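Local coordinates for protein member of DUF4221 family (Bacteroides vulgatus, PDB 3S9J) that is of unknown function but folds as a six-bladed beta-propeller and carries bound sodium ions, at residues 13-25 with 57-69. Sequence-based numbering, arbitrary orientation. Where two conformers were deposited one is given.
With NA (sodium ion), chain C.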
loop_
_atom_site.group_PDB
_atom_site.type_symbol
_atom_site.label_atom_id
_atom_site.label_comp_id
_atom_site.label_asym_id
_atom_site.label_seq_id
_atom_site.Cartn_x
_atom_site.Cartn_y
_atom_site.Cartn_z
ATOM N N GLU A 13 -15.717 14.936 7.265
ATOM C CA GLU A 13 -17.166 14.885 7.283
ATOM C C GLU A 13 -17.918 14.007 8.297
ATOM O O GLU A 13 -18.767 14.532 9.040
ATOM C CB GLU A 13 -17.636 14.451 5.896
ATOM C CG GLU A 13 -19.150 14.295 5.680
ATOM C CD GLU A 13 -19.816 15.517 5.100
ATOM O OE1 GLU A 13 -19.137 16.554 4.878
ATOM O OE2 GLU A 13 -21.036 15.419 4.853
ATOM N N LYS A 14 -17.796 12.684 8.189
ATOM C CA LYS A 14 -18.250 11.815 9.260
ATOM C C LYS A 14 -17.146 10.857 9.697
ATOM O O LYS A 14 -16.084 10.817 9.083
ATOM C CB LYS A 14 -19.505 11.047 8.817
ATOM C CG LYS A 14 -19.425 10.334 7.446
ATOM C CD LYS A 14 -19.989 11.161 6.267
ATOM C CE LYS A 14 -20.422 10.277 5.065
ATOM N NZ LYS A 14 -21.282 11.008 4.043
ATOM N N GLN A 15 -17.405 10.116 10.770
ATOM C CA GLN A 15 -16.506 9.077 11.234
ATOM C C GLN A 15 -17.156 7.701 11.157
ATOM O O GLN A 15 -18.367 7.561 11.268
ATOM C CB GLN A 15 -16.131 9.333 12.681
ATOM C CG GLN A 15 -15.061 10.377 12.907
ATOM C CD GLN A 15 -14.355 10.180 14.254
ATOM O OE1 GLN A 15 -14.978 9.783 15.248
ATOM N NE2 GLN A 15 -13.057 10.437 14.282
ATOM N N LEU A 16 -16.314 6.707 10.947
ATOM C CA LEU A 16 -16.694 5.302 11.037
ATOM C C LEU A 16 -15.984 4.747 12.236
ATOM O O LEU A 16 -14.794 5.034 12.463
ATOM C CB LEU A 16 -16.241 4.467 9.836
ATOM C CG LEU A 16 -16.775 4.739 8.443
ATOM C CD1 LEU A 16 -15.978 3.851 7.473
ATOM C CD2 LEU A 16 -18.283 4.515 8.325
ATOM N N ALA A 17 -16.693 3.953 13.031
ATOM C CA ALA A 17 -16.087 3.345 14.219
ATOM C C ALA A 17 -16.537 1.898 14.345
ATOM O O ALA A 17 -17.740 1.624 14.422
ATOM C CB ALA A 17 -16.403 4.133 15.504
ATOM N N PHE A 18 -15.577 0.994 14.376
ATOM C CA PHE A 18 -15.837 -0.418 14.529
ATOM C C PHE A 18 -15.356 -0.917 15.903
ATOM O O PHE A 18 -14.143 -1.026 16.153
ATOM C CB PHE A 18 -15.145 -1.238 13.437
ATOM C CG PHE A 18 -15.486 -0.831 12.029
ATOM C CD1 PHE A 18 -16.612 -1.349 11.393
ATOM C CD2 PHE A 18 -14.640 0.006 11.309
ATOM C CE1 PHE A 18 -16.914 -0.983 10.073
ATOM C CE2 PHE A 18 -14.931 0.381 10.012
ATOM C CZ PHE A 18 -16.060 -0.121 9.378
ATOM N N PRO A 19 -16.290 -1.284 16.780
ATOM C CA PRO A 19 -15.898 -1.824 18.062
ATOM C C PRO A 19 -15.278 -3.201 17.898
ATOM O O PRO A 19 -15.760 -4.017 17.125
ATOM C CB PRO A 19 -17.213 -1.893 18.854
ATOM C CG PRO A 19 -18.104 -0.950 18.168
ATOM C CD PRO A 19 -17.758 -1.078 16.718
ATOM N N LEU A 20 -14.195 -3.427 18.629
ATOM C CA LEU A 20 -13.414 -4.661 18.549
ATOM C C LEU A 20 -13.372 -5.348 19.905
ATOM O O LEU A 20 -13.760 -4.786 20.921
ATOM C CB LEU A 20 -11.976 -4.334 18.082
ATOM C CG LEU A 20 -11.780 -3.438 16.840
ATOM C CD1 LEU A 20 -10.279 -3.169 16.596
ATOM C CD2 LEU A 20 -12.434 -4.058 15.554
ATOM N N ASP A 21 -12.873 -6.563 19.922
ATOM C CA ASP A 21 -12.493 -7.214 21.158
ATOM C C ASP A 21 -11.161 -7.924 20.929
ATOM O O ASP A 21 -10.450 -7.610 19.974
ATOM C CB ASP A 21 -13.581 -8.162 21.661
ATOM C CG ASP A 21 -13.788 -9.389 20.773
ATOM O OD1 ASP A 21 -13.066 -9.619 19.779
ATOM O OD2 ASP A 21 -14.733 -10.155 21.067
ATOM N N GLU A 22 -10.817 -8.858 21.805
ATOM C CA GLU A 22 -9.502 -9.538 21.724
ATOM C C GLU A 22 -9.312 -10.366 20.447
ATOM O O GLU A 22 -8.188 -10.717 20.106
ATOM C CB GLU A 22 -9.304 -10.455 22.942
ATOM C CG GLU A 22 -10.115 -11.702 22.988
ATOM C CD GLU A 22 -11.557 -11.511 23.482
ATOM O OE1 GLU A 22 -11.955 -10.357 23.851
ATOM O OE2 GLU A 22 -12.259 -12.542 23.498
ATOM N N GLN A 23 -10.406 -10.718 19.755
ATOM C CA GLN A 23 -10.303 -11.494 18.527
ATOM C C GLN A 23 -9.888 -10.700 17.290
ATOM O O GLN A 23 -9.589 -11.304 16.251
ATOM C CB GLN A 23 -11.637 -12.201 18.211
ATOM C CG GLN A 23 -11.960 -13.359 19.143
ATOM C CD GLN A 23 -12.952 -14.311 18.451
ATOM O OE1 GLN A 23 -14.140 -13.990 18.335
ATOM N NE2 GLN A 23 -12.448 -15.440 17.914
ATOM N N THR A 24 -9.901 -9.374 17.373
ATOM C CA THR A 24 -9.524 -8.539 16.230
ATOM C C THR A 24 -8.575 -7.462 16.689
ATOM O O THR A 24 -8.955 -6.623 17.489
ATOM C CB THR A 24 -10.759 -7.884 15.552
ATOM O OG1 THR A 24 -11.783 -8.886 15.407
ATOM C CG2 THR A 24 -10.342 -7.298 14.160
ATOM N N TYR A 25 -7.346 -7.444 16.167
ATOM C CA TYR A 25 -6.407 -6.381 16.520
ATOM C C TYR A 25 -6.677 -5.175 15.655
ATOM O O TYR A 25 -7.108 -5.306 14.485
ATOM C CB TYR A 25 -4.972 -6.857 16.330
ATOM C CG TYR A 25 -3.940 -5.938 16.926
ATOM C CD1 TYR A 25 -3.941 -5.656 18.285
ATOM C CD2 TYR A 25 -2.981 -5.332 16.125
ATOM C CE1 TYR A 25 -2.988 -4.784 18.829
ATOM C CE2 TYR A 25 -2.012 -4.499 16.668
ATOM C CZ TYR A 25 -2.033 -4.254 18.025
ATOM O OH TYR A 25 -1.119 -3.416 18.591
ATOM N N PHE A 57 -15.382 -6.084 7.493
ATOM C CA PHE A 57 -16.199 -5.089 8.147
ATOM C C PHE A 57 -17.281 -4.543 7.215
ATOM O O PHE A 57 -17.003 -4.232 6.074
ATOM C CB PHE A 57 -15.379 -3.900 8.627
ATOM C CG PHE A 57 -14.452 -4.200 9.788
ATOM C CD1 PHE A 57 -14.940 -4.332 11.089
ATOM C CD2 PHE A 57 -13.108 -4.318 9.589
ATOM C CE1 PHE A 57 -14.090 -4.603 12.143
ATOM C CE2 PHE A 57 -12.250 -4.545 10.640
ATOM C CZ PHE A 57 -12.716 -4.673 11.922
ATOM N N ASP A 58 -18.470 -4.377 7.768
ATOM C CA ASP A 58 -19.648 -3.771 7.098
ATOM C C ASP A 58 -19.643 -2.266 7.321
ATOM O O ASP A 58 -19.820 -1.800 8.448
ATOM C CB ASP A 58 -20.875 -4.424 7.691
ATOM C CG ASP A 58 -22.184 -3.929 7.081
ATOM O OD1 ASP A 58 -22.218 -2.841 6.456
ATOM O OD2 ASP A 58 -23.178 -4.647 7.299
ATOM N N ILE A 59 -19.361 -1.508 6.263
ATOM C CA ILE A 59 -19.175 -0.068 6.379
ATOM C C ILE A 59 -20.473 0.652 6.758
ATOM O O ILE A 59 -20.498 1.453 7.713
ATOM C CB ILE A 59 -18.525 0.513 5.111
ATOM C CG1 ILE A 59 -17.044 0.081 5.025
ATOM C CG2 ILE A 59 -18.623 2.059 5.133
ATOM C CD1 ILE A 59 -16.427 0.238 3.645
ATOM N N GLU A 60 -21.563 0.341 6.054
ATOM C CA GLU A 60 -22.860 0.979 6.300
ATOM C C GLU A 60 -23.295 0.762 7.745
ATOM O O GLU A 60 -23.803 1.666 8.370
ATOM C CB GLU A 60 -23.914 0.389 5.339
ATOM C CG GLU A 60 -25.345 0.924 5.522
ATOM C CD GLU A 60 -26.444 0.050 4.843
ATOM O OE1 GLU A 60 -26.157 -1.017 4.226
ATOM O OE2 GLU A 60 -27.626 0.443 4.961
ATOM N N ASN A 61 -23.098 -0.454 8.263
ATOM C CA ASN A 61 -23.596 -0.829 9.573
ATOM C C ASN A 61 -22.554 -0.739 10.697
ATOM O O ASN A 61 -22.863 -0.985 11.862
ATOM C CB ASN A 61 -24.225 -2.234 9.492
ATOM C CG ASN A 61 -25.475 -2.245 8.627
ATOM O OD1 ASN A 61 -26.380 -1.436 8.851
ATOM N ND2 ASN A 61 -25.512 -3.118 7.643
ATOM N N GLN A 62 -21.355 -0.275 10.352
ATOM C CA GLN A 62 -20.253 -0.098 11.307
ATOM C C GLN A 62 -20.083 -1.265 12.284
ATOM O O GLN A 62 -20.058 -1.075 13.505
ATOM C CB GLN A 62 -20.390 1.233 12.038
ATOM C CG GLN A 62 -20.399 2.406 11.045
ATOM C CD GLN A 62 -20.363 3.775 11.700
ATOM O OE1 GLN A 62 -19.559 4.041 12.574
ATOM N NE2 GLN A 62 -21.240 4.651 11.259
ATOM N N GLN A 63 -19.931 -2.459 11.725
ATOM C CA GLN A 63 -19.766 -3.667 12.524
ATOM C C GLN A 63 -19.018 -4.718 11.716
ATOM O O GLN A 63 -18.784 -4.558 10.523
ATOM C CB GLN A 63 -21.152 -4.193 12.972
ATOM C CG GLN A 63 -21.945 -4.751 11.857
ATOM C CD GLN A 63 -23.279 -5.351 12.362
ATOM O OE1 GLN A 63 -23.998 -4.722 13.108
ATOM N NE2 GLN A 63 -23.547 -6.573 11.981
ATOM N N ILE A 64 -18.642 -5.806 12.375
ATOM C CA ILE A 64 -18.119 -6.979 11.693
ATOM C C ILE A 64 -19.212 -7.705 10.907
ATOM O O ILE A 64 -20.274 -8.038 11.469
ATOM C CB ILE A 64 -17.417 -7.942 12.693
ATOM C CG1 ILE A 64 -16.167 -7.231 13.260
ATOM C CG2 ILE A 64 -17.020 -9.246 12.018
ATOM C CD1 ILE A 64 -15.478 -8.021 14.392
ATOM N N ALA A 65 -18.931 -7.941 9.630
ATOM C CA ALA A 65 -19.827 -8.740 8.731
ATOM C C ALA A 65 -19.547 -10.230 8.806
ATOM O O ALA A 65 -20.483 -11.032 8.808
ATOM C CB ALA A 65 -19.669 -8.297 7.260
ATOM N N LYS A 66 -18.280 -10.609 8.738
ATOM C CA LYS A 66 -17.905 -12.005 8.838
ATOM C C LYS A 66 -16.434 -12.160 9.153
ATOM O O LYS A 66 -15.672 -11.194 9.052
ATOM C CB LYS A 66 -18.264 -12.805 7.602
ATOM C CG LYS A 66 -17.528 -12.560 6.374
ATOM C CD LYS A 66 -18.102 -13.456 5.230
ATOM C CE LYS A 66 -17.413 -13.212 3.927
ATOM N NZ LYS A 66 -18.231 -13.642 2.718
ATOM N N ARG A 67 -16.081 -13.383 9.508
ATOM C CA ARG A 67 -14.720 -13.759 9.849
ATOM C C ARG A 67 -14.372 -14.944 8.991
ATOM O O ARG A 67 -15.096 -15.958 8.973
ATOM C CB ARG A 67 -14.634 -14.121 11.327
ATOM C CG ARG A 67 -13.263 -14.479 11.841
ATOM C CD ARG A 67 -13.288 -14.642 13.348
ATOM N NE ARG A 67 -13.648 -13.390 14.025
ATOM C CZ ARG A 67 -12.827 -12.400 14.350
ATOM N NH1 ARG A 67 -11.524 -12.469 14.104
ATOM N NH2 ARG A 67 -13.311 -11.332 14.969
ATOM N N ILE A 68 -13.297 -14.799 8.232
ATOM C CA ILE A 68 -12.804 -15.860 7.361
ATOM C C ILE A 68 -11.643 -16.544 8.054
ATOM O O ILE A 68 -10.613 -15.917 8.324
ATOM C CB ILE A 68 -12.377 -15.296 6.018
ATOM C CG1 ILE A 68 -13.535 -14.536 5.361
ATOM C CG2 ILE A 68 -11.797 -16.423 5.090
ATOM C CD1 ILE A 68 -13.159 -13.827 4.042
ATOM N N PRO A 69 -11.804 -17.823 8.406
ATOM C CA PRO A 69 -10.730 -18.482 9.137
ATOM C C PRO A 69 -9.529 -18.749 8.249
ATOM O O PRO A 69 -9.674 -18.947 7.030
ATOM C CB PRO A 69 -11.369 -19.792 9.617
ATOM C CG PRO A 69 -12.478 -20.004 8.739
ATOM C CD PRO A 69 -12.948 -18.708 8.197
HETATM NA NA NA C . -8.682 -6.062 19.689
HETATM O O HOH W 1 -19.481 6.338 13.899
HETATM O O HOH W 2 -6.841 -7.998 19.754
HETATM O O HOH W 3 -7.019 -4.348 19.385
#
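Phe18 and Phe57 meet ring against ring, their planes inclined at 40° and their centroids 4.5 Å apart. CB of Phe57 lies over one face of the Phe18 ring in a CH-pi contact, 4.0 Å from its centroid, while the carbonyl O of Asp58 sits in plane at that ring's edge. Leu20 reaches the Phe57 edge with CD2, 3.7 Å from Phe57 CZ, and Leu16 puts CD1 against CG2 of Ile59. In this six-bladed propeller, strand 8-19 is the outermost strand of the blade otherwise built from 327-334, 337-341 and 354-364, the velcro closure of N- and C-terminal strands. The contact seats it against the 58-63 connection of the next blade, where Gln62 and Gln63 opposite Asp58 form a G1 beta bulge. The polar link here is Gln62: chi2 at -173° keeps its chain extended, carrying OE1 to the N-H of Ala17 (N to OE1 2.9 Å); a water also donates to OE1 and to Gln15 O. With Gln62 cut back to an alanine, the Ala17 N-H would probably lose this acceptor and the water one of its two mates. Farther along, Arg67 NH2 gives a nearly straight, in-plane bond to Thr24 OG1 (2.9 Å), with Gln23 CB over the guanidinium face; NH1 adds a weak bond to Gln23 O and a salt bridge to Asp53. Asp21 to Thr24 form a type I turn whose Asp21 O and Thr24 O bind a sodium ion, together with Asn353 OD1 and two waters.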